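Local coordinates for protein periplasmic beta-glucosidase (Pseudomonas aeruginosa, PDB 6R5T) that probably hydrolyses terminal, non-reducing beta-D-glucosyl residues in the periplasm with release of beta-D-glucose, as a glycoside hydrolase of family 3, at residues S106-A111 with P168-A173; P125-T130 with P206-A211; D440-Y445 with G478-M483; L517-P522 with M565-S570. The protein carries 1 engineered substitution. All coordinates share one frame; numbering follows the deposited sequence.

Contact 1 of 4, residues S106-A111 with P168-A173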
loop_
_atom_site.group_PDB
_atom_site.type_symbol
_atom_site.label_atom_id
_atom_site.label_comp_id
_atom_site.label_asym_id
_atom_site.label_seq_id
_atom_site.Cartn_x
_atom_site.Cartn_y
_atom_site.Cartn_z
ATOM N N SER A 106 23.993 12.885 -19.918
ATOM C CA SER A 106 24.388 12.784 -18.496
ATOM C C SER A 106 25.142 11.464 -18.308
ATOM O O SER A 106 26.173 11.461 -17.618
ATOM C CB SER A 106 23.184 12.912 -17.519
ATOM O OG SER A 106 22.372 11.762 -17.561
ATOM N N ALA A 107 24.649 10.377 -18.908
ATOM C CA ALA A 107 25.256 9.041 -18.736
ATOM C C ALA A 107 26.619 9.002 -19.446
ATOM O O ALA A 107 27.575 8.425 -18.923
ATOM C CB ALA A 107 24.343 7.982 -19.303
ATOM N N ARG A 108 26.673 9.565 -20.628
ATOM C CA ARG A 108 27.934 9.568 -21.438
ATOM C C ARG A 108 29.022 10.296 -20.662
ATOM O O ARG A 108 30.157 9.770 -20.536
ATOM C CB ARG A 108 27.728 10.216 -22.803
ATOM C CG ARG A 108 29.001 10.246 -23.652
ATOM C CD ARG A 108 29.166 8.997 -24.516
ATOM N NE ARG A 108 29.366 7.721 -23.829
ATOM C CZ ARG A 108 30.503 7.278 -23.265
ATOM N NH1 ARG A 108 31.626 8.000 -23.278
ATOM N NH2 ARG A 108 30.515 6.075 -22.711
ATOM N N ILE A 109 28.734 11.487 -20.176
ATOM C CA ILE A 109 29.722 12.270 -19.416
ATOM C C ILE A 109 30.074 11.520 -18.143
ATOM O O ILE A 109 31.256 11.516 -17.715
ATOM C CB ILE A 109 29.187 13.679 -19.123
ATOM C CG1 ILE A 109 29.024 14.467 -20.423
ATOM C CG2 ILE A 109 30.021 14.384 -18.093
ATOM C CD1 ILE A 109 30.303 14.843 -21.088
ATOM N N SER A 110 29.093 10.922 -17.471
ATOM C CA SER A 110 29.386 10.146 -16.243
ATOM C C SER A 110 30.409 9.037 -16.575
ATOM O O SER A 110 31.325 8.796 -15.835
ATOM C CB SER A 110 28.117 9.493 -15.701
ATOM O OG SER A 110 27.178 10.466 -15.250
ATOM N N ALA A 111 30.172 8.338 -17.663
ATOM C CA ALA A 111 31.031 7.200 -18.078
ATOM C C ALA A 111 32.418 7.728 -18.452
ATOM O O ALA A 111 33.420 7.120 -18.050
ATOM C CB ALA A 111 30.414 6.486 -19.234
ATOM N N PRO A 168 38.245 2.972 -23.851
ATOM C CA PRO A 168 38.665 3.560 -22.602
ATOM C C PRO A 168 37.701 4.612 -22.048
ATOM O O PRO A 168 37.906 4.982 -20.946
ATOM C CB PRO A 168 40.005 4.254 -22.893
ATOM C CG PRO A 168 40.374 3.880 -24.309
ATOM C CD PRO A 168 39.161 3.287 -24.970
ATOM N N ASP A 169 36.718 5.077 -22.820
ATOM C CA ASP A 169 35.739 6.035 -22.276
ATOM C C ASP A 169 34.377 5.337 -22.086
ATOM O O ASP A 169 33.379 6.062 -21.956
ATOM C CB ASP A 169 35.651 7.267 -23.164
ATOM C CG ASP A 169 35.256 7.000 -24.601
ATOM O OD1 ASP A 169 35.194 5.812 -25.042
ATOM O OD2 ASP A 169 35.023 7.999 -25.296
ATOM N N SER A 170 34.330 4.015 -22.127
ATOM C CA SER A 170 33.120 3.200 -21.849
ATOM C C SER A 170 33.231 2.659 -20.431
ATOM O O SER A 170 34.341 2.355 -19.959
ATOM C CB SER A 170 32.949 2.071 -22.828
ATOM O OG SER A 170 32.619 2.545 -24.127
ATOM N N ILE A 171 32.080 2.375 -19.816
ATOM C CA ILE A 171 31.972 1.552 -18.592
ATOM C C ILE A 171 30.850 0.559 -18.833
ATOM O O ILE A 171 29.880 0.838 -19.605
ATOM C CB ILE A 171 31.743 2.365 -17.314
ATOM C CG1 ILE A 171 30.373 3.080 -17.340
ATOM C CG2 ILE A 171 32.905 3.311 -17.076
ATOM C CD1 ILE A 171 30.090 3.924 -16.126
ATOM N N MET A 172 30.887 -0.543 -18.111
ATOM C CA MET A 172 29.799 -1.533 -18.148
ATOM C C MET A 172 28.674 -1.073 -17.214
ATOM O O MET A 172 28.944 -0.534 -16.135
ATOM C CB MET A 172 30.294 -2.900 -17.668
ATOM C CG MET A 172 29.224 -3.928 -17.642
ATOM S SD MET A 172 29.868 -5.633 -17.338
ATOM C CE MET A 172 30.748 -5.890 -18.878
ATOM N N ALA A 173 27.443 -1.253 -17.658
ATOM C CA ALA A 173 26.235 -0.929 -16.859
ATOM C C ALA A 173 25.872 -2.214 -16.091
ATOM O O ALA A 173 25.743 -3.284 -16.706
ATOM C CB ALA A 173 25.093 -0.536 -17.740
#
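R108 and A111, one turn apart on helix 100-116, meet D169 and I171 on the loop that leads into strand 172-178. Both segments belong to the TIM-barrel-like N-terminal domain, where a helix outside the parallel sheet here packs against the entrance to a strand. R108 can be followed outward. From CB, CG runs anti to the backbone N (chi1 180°); bends at chi2 and chi3 then turn the chain across the loop. NE is taken by the carbonyl oxygen of A159, in helix 146-161, which fixes the rotation of the guanidinium. CZ lies 3.4 Å from D169 O, and the two terminal nitrogens close on that one oxygen end-on, NH1 at 2.9 Å and NH2 at 3.0 Å. The oxygen lies in the guanidinium plane, while both donors approach it from the same face of the carbonyl. The carboxylate of D169 adds a long salt bridge, OD2 to R108 NH1 at 4.0 Å, well out of that plane, so no N-H points at it and the attraction is probably purely electrostatic. Arginine suits the site because it can serve two backbone carbonyls at once. Deeper in, the small A111 lets I171 lie close: A111 CB is 3.9 Å from I171 CG1, and I171 CD1 reaches A111 CA at 3.9 Å.

Contact 2 of 4, residues P125-T130 with P206-A211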
loop_
_atom_site.group_PDB
_atom_site.type_symbol
_atom_site.label_atom_id
_atom_site.label_comp_id
_atom_site.label_asym_id
_atom_site.label_seq_id
_atom_site.Cartn_x
_atom_site.Cartn_y
_atom_site.Cartn_z
ATOM N N PRO A 125 22.051 1.711 -14.692
ATOM C CA PRO A 125 20.999 2.574 -14.129
ATOM C C PRO A 125 20.117 1.833 -13.105
ATOM O O PRO A 125 19.946 0.636 -13.154
ATOM C CB PRO A 125 20.179 2.900 -15.361
ATOM C CG PRO A 125 20.294 1.688 -16.230
ATOM C CD PRO A 125 21.726 1.251 -16.036
ATOM N N MET A 126 19.548 2.609 -12.196
ATOM C CA MET A 126 18.436 2.157 -11.348
ATOM C C MET A 126 17.144 2.367 -12.108
ATOM O O MET A 126 16.871 3.492 -12.492
ATOM C CB MET A 126 18.462 2.954 -10.035
ATOM C CG MET A 126 17.464 2.474 -8.984
ATOM S SD MET A 126 15.823 3.109 -9.285
ATOM C CE MET A 126 15.123 3.019 -7.620
ATOM N N VAL A 127 16.403 1.302 -12.354
ATOM C CA VAL A 127 15.202 1.327 -13.223
ATOM C C VAL A 127 13.991 0.734 -12.528
ATOM O O VAL A 127 13.058 0.270 -13.226
ATOM C CB VAL A 127 15.522 0.625 -14.545
ATOM C CG1 VAL A 127 16.723 1.305 -15.200
ATOM C CG2 VAL A 127 15.776 -0.866 -14.428
ATOM N N ASP A 128 13.963 0.799 -11.205
ATOM C CA ASP A 128 12.808 0.304 -10.438
ATOM C C ASP A 128 11.636 1.275 -10.616
ATOM O O ASP A 128 11.821 2.467 -10.417
ATOM C CB ASP A 128 13.170 0.153 -8.979
ATOM C CG ASP A 128 14.447 -0.618 -8.708
ATOM O OD1 ASP A 128 14.639 -1.627 -9.375
ATOM O OD2 ASP A 128 15.177 -0.204 -7.830
ATOM N N ILE A 129 10.449 0.784 -11.008
ATOM C CA ILE A 129 9.213 1.591 -11.026
ATOM C C ILE A 129 8.882 1.986 -9.597
ATOM O O ILE A 129 8.890 1.134 -8.684
ATOM C CB ILE A 129 8.097 0.736 -11.656
ATOM C CG1 ILE A 129 8.435 0.498 -13.123
ATOM C CG2 ILE A 129 6.715 1.303 -11.488
ATOM C CD1 ILE A 129 8.460 1.731 -13.950
ATOM N N THR A 130 8.458 3.240 -9.417
ATOM C CA THR A 130 8.077 3.751 -8.082
ATOM C C THR A 130 6.685 4.389 -8.103
ATOM O O THR A 130 6.475 5.360 -8.795
ATOM C CB THR A 130 9.093 4.741 -7.530
ATOM O OG1 THR A 130 9.229 5.823 -8.460
ATOM C CG2 THR A 130 10.423 4.037 -7.303
ATOM N N PRO A 206 9.466 -4.773 -17.290
ATOM C CA PRO A 206 9.974 -4.277 -18.567
ATOM C C PRO A 206 11.225 -3.402 -18.526
ATOM O O PRO A 206 12.063 -3.537 -19.448
ATOM C CB PRO A 206 8.783 -3.571 -19.213
ATOM C CG PRO A 206 7.615 -4.336 -18.670
ATOM C CD PRO A 206 7.986 -4.645 -17.236
ATOM N N PRO A 207 11.459 -2.522 -17.521
ATOM C CA PRO A 207 12.700 -1.744 -17.531
ATOM C C PRO A 207 13.984 -2.577 -17.406
ATOM O O PRO A 207 14.981 -2.242 -18.037
ATOM C CB PRO A 207 12.560 -0.797 -16.349
ATOM C CG PRO A 207 11.041 -0.699 -16.210
ATOM C CD PRO A 207 10.515 -2.091 -16.476
ATOM N N TYR A 208 13.901 -3.664 -16.663
ATOM C CA TYR A 208 15.090 -4.543 -16.534
ATOM C C TYR A 208 15.317 -5.261 -17.854
ATOM O O TYR A 208 16.476 -5.340 -18.294
ATOM C CB TYR A 208 14.967 -5.543 -15.395
ATOM C CG TYR A 208 14.553 -4.953 -14.084
ATOM C CD1 TYR A 208 15.404 -4.236 -13.268
ATOM C CD2 TYR A 208 13.288 -5.196 -13.625
ATOM C CE1 TYR A 208 14.963 -3.664 -12.085
ATOM C CE2 TYR A 208 12.834 -4.671 -12.428
ATOM C CZ TYR A 208 13.664 -3.898 -11.649
ATOM O OH TYR A 208 13.217 -3.407 -10.440
ATOM N N LYS A 209 14.245 -5.729 -18.490
ATOM C CA LYS A 209 14.373 -6.364 -19.808
ATOM C C LYS A 209 14.924 -5.369 -20.829
ATOM O O LYS A 209 15.717 -5.773 -21.709
ATOM C CB LYS A 209 13.037 -6.959 -20.248
ATOM C CG LYS A 209 13.143 -7.751 -21.535
ATOM C CD LYS A 209 11.874 -8.442 -21.871
ATOM C CE LYS A 209 12.100 -9.450 -22.972
ATOM N NZ LYS A 209 12.502 -8.793 -24.233
ATOM N N ALA A 210 14.504 -4.103 -20.795
ATOM C CA ALA A 210 15.017 -3.086 -21.732
ATOM C C ALA A 210 16.529 -2.943 -21.557
ATOM O O ALA A 210 17.261 -2.756 -22.577
ATOM C CB ALA A 210 14.366 -1.757 -21.432
ATOM N N ALA A 211 17.019 -2.990 -20.315
ATOM C CA ALA A 211 18.460 -2.874 -20.063
ATOM C C ALA A 211 19.169 -4.111 -20.667
ATOM O O ALA A 211 20.204 -3.952 -21.307
ATOM C CB ALA A 211 18.737 -2.739 -18.595
HETATM O O HOH W 1 10.555 -2.475 -10.876
#
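The hydroxyl of Y208 is gripped from several sides where helix 206-213 meets the loop 125-130. Its proton goes to D128 OD1, and this OH-to-OD1 distance is only 2.5 Å. The acceptor lies in the plane of the tyrosine ring, at its edge, whereas the hydroxyl meets the carboxylate on its anti side, 22° out of plane. A water donates to Y208 OH at 2.9 Å and accepts from I129 N at a longer 3.3 Å, tying the hydroxyl to the loop backbone. L180 N is another partner of the same oxygen. A tyrosine suits this place because it reaches from the helix to the loop and delivers a polar tip to a buried carboxylate. Below the tip the contact is apolar. With CG1 of V127 anti to the carbonyl carbon (chi1 -57°), the other methyl, CG2, falls between the backbone N and the carbonyl carbon and lies 3.6 Å from Y208 CD1 and 3.7 Å from P207 CB. The compact proline ring also abuts the V127 backbone, its CB 3.3 Å from V127 O, and P207 CG receives I129 CD1 at 4.2 Å. The other oxygen of D128, OD2, bonds H177 ND1; H177 lines the sugar pocket, which makes D128 a second-shell residue that probably helps orient it. In the TIM-barrel-like domain the loop leaves strand 121-122 and is held through the backbones of P125 and V127 to K176 in the neighbouring strand 172-178, while S150 and S153 of helix 146-161 pack against the same junction.

Contact 3 of 4, residues D440-Y445 with G478-M483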
loop_
_atom_site.group_PDB
_atom_site.type_symbol
_atom_site.label_atom_id
_atom_site.label_comp_id
_atom_site.label_asym_id
_atom_site.label_seq_id
_atom_site.Cartn_x
_atom_site.Cartn_y
_atom_site.Cartn_z
ATOM N N ASP A 440 19.029 14.352 14.386
ATOM C CA ASP A 440 19.930 13.287 14.889
ATOM C C ASP A 440 20.089 12.181 13.844
ATOM O O ASP A 440 21.218 11.706 13.575
ATOM C CB ASP A 440 19.425 12.663 16.180
ATOM C CG ASP A 440 19.375 13.639 17.348
ATOM O OD1 ASP A 440 20.054 14.690 17.280
ATOM O OD2 ASP A 440 18.636 13.286 18.307
ATOM N N TYR A 441 18.982 11.799 13.221
ATOM C CA TYR A 441 19.027 10.824 12.126
ATOM C C TYR A 441 19.909 11.348 10.965
ATOM O O TYR A 441 20.766 10.616 10.428
ATOM C CB TYR A 441 17.598 10.604 11.640
ATOM C CG TYR A 441 17.553 9.682 10.477
ATOM C CD1 TYR A 441 17.594 8.306 10.684
ATOM C CD2 TYR A 441 17.459 10.179 9.199
ATOM C CE1 TYR A 441 17.554 7.438 9.601
ATOM C CE2 TYR A 441 17.452 9.331 8.117
ATOM C CZ TYR A 441 17.470 7.965 8.335
ATOM O OH TYR A 441 17.385 7.108 7.293
ATOM N N LEU A 442 19.659 12.570 10.504
ATOM C CA LEU A 442 20.330 13.099 9.302
ATOM C C LEU A 442 21.836 13.303 9.528
ATOM O O LEU A 442 22.594 13.259 8.554
ATOM C CB LEU A 442 19.671 14.400 8.867
ATOM C CG LEU A 442 18.226 14.225 8.405
ATOM C CD1 LEU A 442 17.634 15.596 8.314
ATOM C CD2 LEU A 442 18.165 13.428 7.084
ATOM N N ASN A 443 22.238 13.533 10.767
ATOM C CA ASN A 443 23.677 13.667 11.105
ATOM C C ASN A 443 24.273 12.357 11.632
ATOM O O ASN A 443 25.426 12.396 12.080
ATOM C CB ASN A 443 23.871 14.862 12.041
ATOM C CG ASN A 443 23.878 16.165 11.281
ATOM O OD1 ASN A 443 24.272 16.213 10.107
ATOM N ND2 ASN A 443 23.390 17.210 11.909
ATOM N N SER A 444 23.565 11.243 11.532
ATOM C CA SER A 444 24.065 9.883 11.853
ATOM C C SER A 444 25.021 9.476 10.723
ATOM O O SER A 444 24.641 9.546 9.527
ATOM C CB SER A 444 22.936 8.862 12.018
ATOM O OG SER A 444 22.232 9.134 13.209
ATOM N N TYR A 445 26.187 8.989 11.113
ATOM C CA TYR A 445 27.303 8.484 10.269
ATOM C C TYR A 445 28.213 9.597 9.783
ATOM O O TYR A 445 29.409 9.468 9.945
ATOM C CB TYR A 445 26.851 7.683 9.045
ATOM C CG TYR A 445 26.400 6.305 9.398
ATOM C CD1 TYR A 445 27.300 5.286 9.660
ATOM C CD2 TYR A 445 25.046 6.037 9.501
ATOM C CE1 TYR A 445 26.853 4.023 10.022
ATOM C CE2 TYR A 445 24.590 4.773 9.841
ATOM C CZ TYR A 445 25.491 3.764 10.092
ATOM O OH TYR A 445 25.010 2.522 10.418
ATOM N N GLY A 478 12.626 22.664 1.315
ATOM C CA GLY A 478 12.236 21.296 0.961
ATOM C C GLY A 478 13.033 20.301 1.782
ATOM O O GLY A 478 13.259 20.522 2.962
ATOM N N GLU A 479 13.498 19.237 1.160
ATOM C CA GLU A 479 14.190 18.133 1.854
ATOM C C GLU A 479 15.692 18.313 1.754
ATOM O O GLU A 479 16.185 18.818 0.754
ATOM C CB GLU A 479 13.831 16.765 1.240
ATOM C CG GLU A 479 12.365 16.425 1.279
ATOM C CD GLU A 479 12.097 15.062 0.617
ATOM O OE1 GLU A 479 12.700 14.788 -0.441
ATOM O OE2 GLU A 479 11.262 14.285 1.185
ATOM N N SER A 480 16.421 17.906 2.771
ATOM C CA SER A 480 17.850 17.645 2.646
ATOM C C SER A 480 18.040 16.292 1.966
ATOM O O SER A 480 17.112 15.458 1.939
ATOM C CB SER A 480 18.548 17.733 3.986
ATOM O OG SER A 480 18.114 16.696 4.855
ATOM N N GLN A 481 19.212 16.091 1.351
ATOM C CA GLN A 481 19.353 14.913 0.464
ATOM C C GLN A 481 19.298 13.634 1.311
ATOM O O GLN A 481 18.891 12.606 0.778
ATOM C CB GLN A 481 20.602 15.031 -0.415
ATOM C CG GLN A 481 21.894 15.194 0.345
ATOM C CD GLN A 481 22.438 13.991 1.058
ATOM O OE1 GLN A 481 22.348 12.869 0.575
ATOM N NE2 GLN A 481 23.019 14.224 2.232
ATOM N N GLY A 482 19.670 13.686 2.584
ATOM C CA GLY A 482 19.590 12.481 3.435
ATOM C C GLY A 482 18.160 12.115 3.797
ATOM O O GLY A 482 17.976 11.043 4.441
ATOM N N MET A 483 17.170 12.936 3.428
ATOM C CA MET A 483 15.743 12.565 3.627
ATOM C C MET A 483 15.265 11.726 2.455
ATOM O O MET A 483 14.195 11.132 2.579
ATOM C CB MET A 483 14.832 13.776 3.720
ATOM C CG MET A 483 15.140 14.625 4.940
ATOM S SD MET A 483 14.046 16.055 5.026
ATOM C CE MET A 483 14.724 16.919 6.440
#
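L442 and M483 supply the apolar part of this contact. Near the end of helix 436-442 the leucine points at the turn 481-483, and its two methyls divide the work. CD1 touches M483 CE at 3.7 Å, the tip of a methionine chain that is extended beyond CG and crosses the leucine obliquely. CD2 instead rests on bare backbone, 3.5 Å from G482 C. Glycine suits this position because a beta carbon would sit tightly against that methyl. Mixed contacts add little: L442 CD1 lies 3.7 Å from S480 OG, and the ring edge of Y441 brings CE2 to 4.1 Å from G482 O. In the alpha/beta C-terminal domain, segment 478-483 is the loop that leaves strand 472-478, and helix 436-442 packs beside it. Polar bonds shape each side separately. M483 N bonds S480 O at 2.9 Å, closing the 3-10 turn, while S444 OG returns to D440 O at 2.8 Å just past the helix. S488 OG joins the two sides indirectly, bonding both Y441 OH and G482 O. Aromatic stacking reaches beyond the chain: the Y441 ring stacks on F600 of the second subunit, and that same F600 also packs against M483.

Contact 4 of 4, residues L517-P522 with M565-S570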
loop_
_atom_site.group_PDB
_atom_site.type_symbol
_atom_site.label_atom_id
_atom_site.label_comp_id
_atom_site.label_asym_id
_atom_site.label_seq_id
_atom_site.Cartn_x
_atom_site.Cartn_y
_atom_site.Cartn_z
ATOM N N LEU A 517 11.968 24.647 -4.727
ATOM C CA LEU A 517 11.836 23.405 -3.950
ATOM C C LEU A 517 13.007 22.485 -4.296
ATOM O O LEU A 517 13.290 22.279 -5.508
ATOM C CB LEU A 517 10.564 22.698 -4.405
ATOM C CG LEU A 517 9.220 23.337 -4.111
ATOM C CD1 LEU A 517 8.131 22.344 -4.547
ATOM C CD2 LEU A 517 9.092 23.726 -2.656
ATOM N N MET A 518 13.642 21.933 -3.279
ATOM C CA MET A 518 14.595 20.815 -3.455
ATOM C C MET A 518 13.965 19.633 -2.743
ATOM O O MET A 518 13.401 19.766 -1.637
ATOM C CB MET A 518 15.984 21.103 -2.909
ATOM C CG MET A 518 16.581 22.270 -3.507
ATOM S SD MET A 518 18.396 22.163 -3.263
ATOM C CE MET A 518 18.713 23.843 -3.767
ATOM N N ASN A 519 14.121 18.474 -3.331
ATOM C CA ASN A 519 13.471 17.275 -2.780
ATOM C C ASN A 519 13.808 16.096 -3.684
ATOM O O ASN A 519 14.124 16.295 -4.887
ATOM C CB ASN A 519 11.940 17.387 -2.759
ATOM C CG ASN A 519 11.310 17.911 -4.024
ATOM O OD1 ASN A 519 11.610 19.060 -4.434
ATOM N ND2 ASN A 519 10.433 17.143 -4.654
ATOM N N GLY A 520 13.696 14.889 -3.123
ATOM C CA GLY A 520 14.046 13.677 -3.874
ATOM C C GLY A 520 12.858 12.783 -4.111
ATOM O O GLY A 520 13.031 11.658 -4.580
ATOM N N ARG A 521 11.656 13.256 -3.824
ATOM C CA ARG A 521 10.424 12.457 -3.950
ATOM C C ARG A 521 9.308 13.469 -4.171
ATOM O O ARG A 521 9.449 14.641 -3.831
ATOM C CB ARG A 521 10.119 11.688 -2.673
ATOM C CG ARG A 521 10.020 12.559 -1.425
ATOM C CD ARG A 521 9.347 11.926 -0.227
ATOM N NE ARG A 521 9.979 10.687 0.226
ATOM C CZ ARG A 521 11.089 10.581 0.914
ATOM N NH1 ARG A 521 11.519 9.401 1.316
ATOM N NH2 ARG A 521 11.797 11.649 1.223
ATOM N N PRO A 522 8.167 13.029 -4.678
ATOM C CA PRO A 522 6.975 13.866 -4.627
ATOM C C PRO A 522 6.709 14.414 -3.213
ATOM O O PRO A 522 6.849 13.676 -2.254
ATOM C CB PRO A 522 5.850 12.926 -5.061
ATOM C CG PRO A 522 6.577 11.917 -5.932
ATOM C CD PRO A 522 7.886 11.690 -5.227
ATOM N N MET A 565 6.257 11.490 -11.998
ATOM C CA MET A 565 5.598 10.794 -10.864
ATOM C C MET A 565 4.527 11.747 -10.357
ATOM O O MET A 565 4.761 12.974 -10.269
ATOM C CB MET A 565 6.642 10.473 -9.808
ATOM C CG MET A 565 6.171 9.512 -8.745
ATOM S SD MET A 565 7.608 8.902 -7.812
ATOM C CE MET A 565 6.734 7.944 -6.581
ATOM N N SER A 566 3.372 11.201 -10.069
ATOM C CA SER A 566 2.178 11.942 -9.581
ATOM C C SER A 566 2.493 12.503 -8.192
ATOM O O SER A 566 3.140 11.809 -7.396
ATOM C CB SER A 566 1.040 10.968 -9.540
ATOM O OG SER A 566 0.682 10.583 -10.856
ATOM N N PHE A 567 2.064 13.732 -7.881
ATOM C CA PHE A 567 2.288 14.332 -6.551
ATOM C C PHE A 567 1.008 14.182 -5.750
ATOM O O PHE A 567 -0.008 14.795 -6.111
ATOM C CB PHE A 567 2.698 15.794 -6.657
ATOM C CG PHE A 567 4.169 16.015 -6.892
ATOM C CD1 PHE A 567 4.918 15.221 -7.734
ATOM C CD2 PHE A 567 4.817 17.078 -6.281
ATOM C CE1 PHE A 567 6.277 15.431 -7.938
ATOM C CE2 PHE A 567 6.159 17.318 -6.540
ATOM C CZ PHE A 567 6.909 16.491 -7.331
ATOM N N PRO A 568 1.008 13.353 -4.692
ATOM C CA PRO A 568 -0.200 13.112 -3.934
ATOM C C PRO A 568 -0.559 14.385 -3.186
ATOM O O PRO A 568 0.340 15.105 -2.788
ATOM C CB PRO A 568 0.157 12.034 -2.904
ATOM C CG PRO A 568 1.456 11.454 -3.390
ATOM C CD PRO A 568 2.146 12.551 -4.173
ATOM N N ARG A 569 -1.845 14.545 -2.871
ATOM C CA ARG A 569 -2.272 15.667 -1.982
ATOM C C ARG A 569 -1.761 15.418 -0.568
ATOM O O ARG A 569 -1.491 16.403 0.149
ATOM C CB ARG A 569 -3.784 15.858 -2.009
ATOM C CG ARG A 569 -4.263 16.327 -3.361
ATOM C CD ARG A 569 -5.771 16.348 -3.385
ATOM N NE ARG A 569 -6.254 16.625 -4.719
ATOM C CZ ARG A 569 -6.372 17.827 -5.263
ATOM N NH1 ARG A 569 -6.090 18.905 -4.575
ATOM N NH2 ARG A 569 -6.818 17.921 -6.499
ATOM N N SER A 570 -1.642 14.167 -0.135
ATOM C CA SER A 570 -1.088 13.846 1.182
ATOM C C SER A 570 -0.624 12.398 1.180
ATOM O O SER A 570 -1.029 11.623 0.315
ATOM C CB SER A 570 -2.093 14.073 2.291
ATOM O OG SER A 570 -3.125 13.102 2.204
#
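P522 lies over the ring of F567, with its CA 3.7 Å from the ring centroid and 12° off the normal, a CH-pi contact centred on the face. The proline CB follows, 3.6 Å from F567 CD1. P522 CB also lies 3.8 Å from P568 CD, while P522 CG lies 3.7 Å from M565 SD. M565 sends CG anti to its backbone N (chi1 -167°) and continues extended, which lays its thioether across the proline at about a right angle. A rigid, compact ring suits this slot, since it offers polarised C-H groups to the phenylalanine and a compact apolar edge to the flexible methionine. P522 stands in the loop that leaves strand 513-518, within the mixed sheet of the alpha/beta C-terminal domain, and 565-570 is a loop of the same domain packed across it. The second shell holds the proline's approach in shape. N519 ND2 bonds R521 O at 2.8 Å, nearly straight at 167°, with the carbonyl oxygen in the amide plane and the nitrogen above the carbonyl plane. ND2 has a second partner in E537 on strand 534-537, a residue that the F567 side chain also touches. Farther out, R521 points away from this packing; its guanidinium pairs with E479 and also bonds the carbonyl oxygens of A133 and R134, while S566 OG reaches E144 in the N-terminal region.

Overall arrangement
All four contacts are largely buried, although contact 1 includes the exposed D169 and contact 3 adjoins the second subunit. Contacts 1 and 2 share the barrel-like domain; contact 1 includes the start of strand 172-178, the loop of contact 2 bonds to its K176, and A173 CB meets P125 CD at 4.2 Å. Contacts 3 and 4 share the alpha/beta domain, on loops leaving the adjacent strands 472-478 and 513-518, and are joined by a salt bridge of 2.7 Å from R521 NH2 to E479 OE2. M565 CE reaches T130 O at 3.4 Å, linking contacts 2 and 4 across the domains. Chemistry differs accordingly: charge-assisted bonds to backbone oxygen in contact 1, a buried carboxylate in contact 2, and apolar packing without cross-segment hydrogen bonds in contacts 3 and 4.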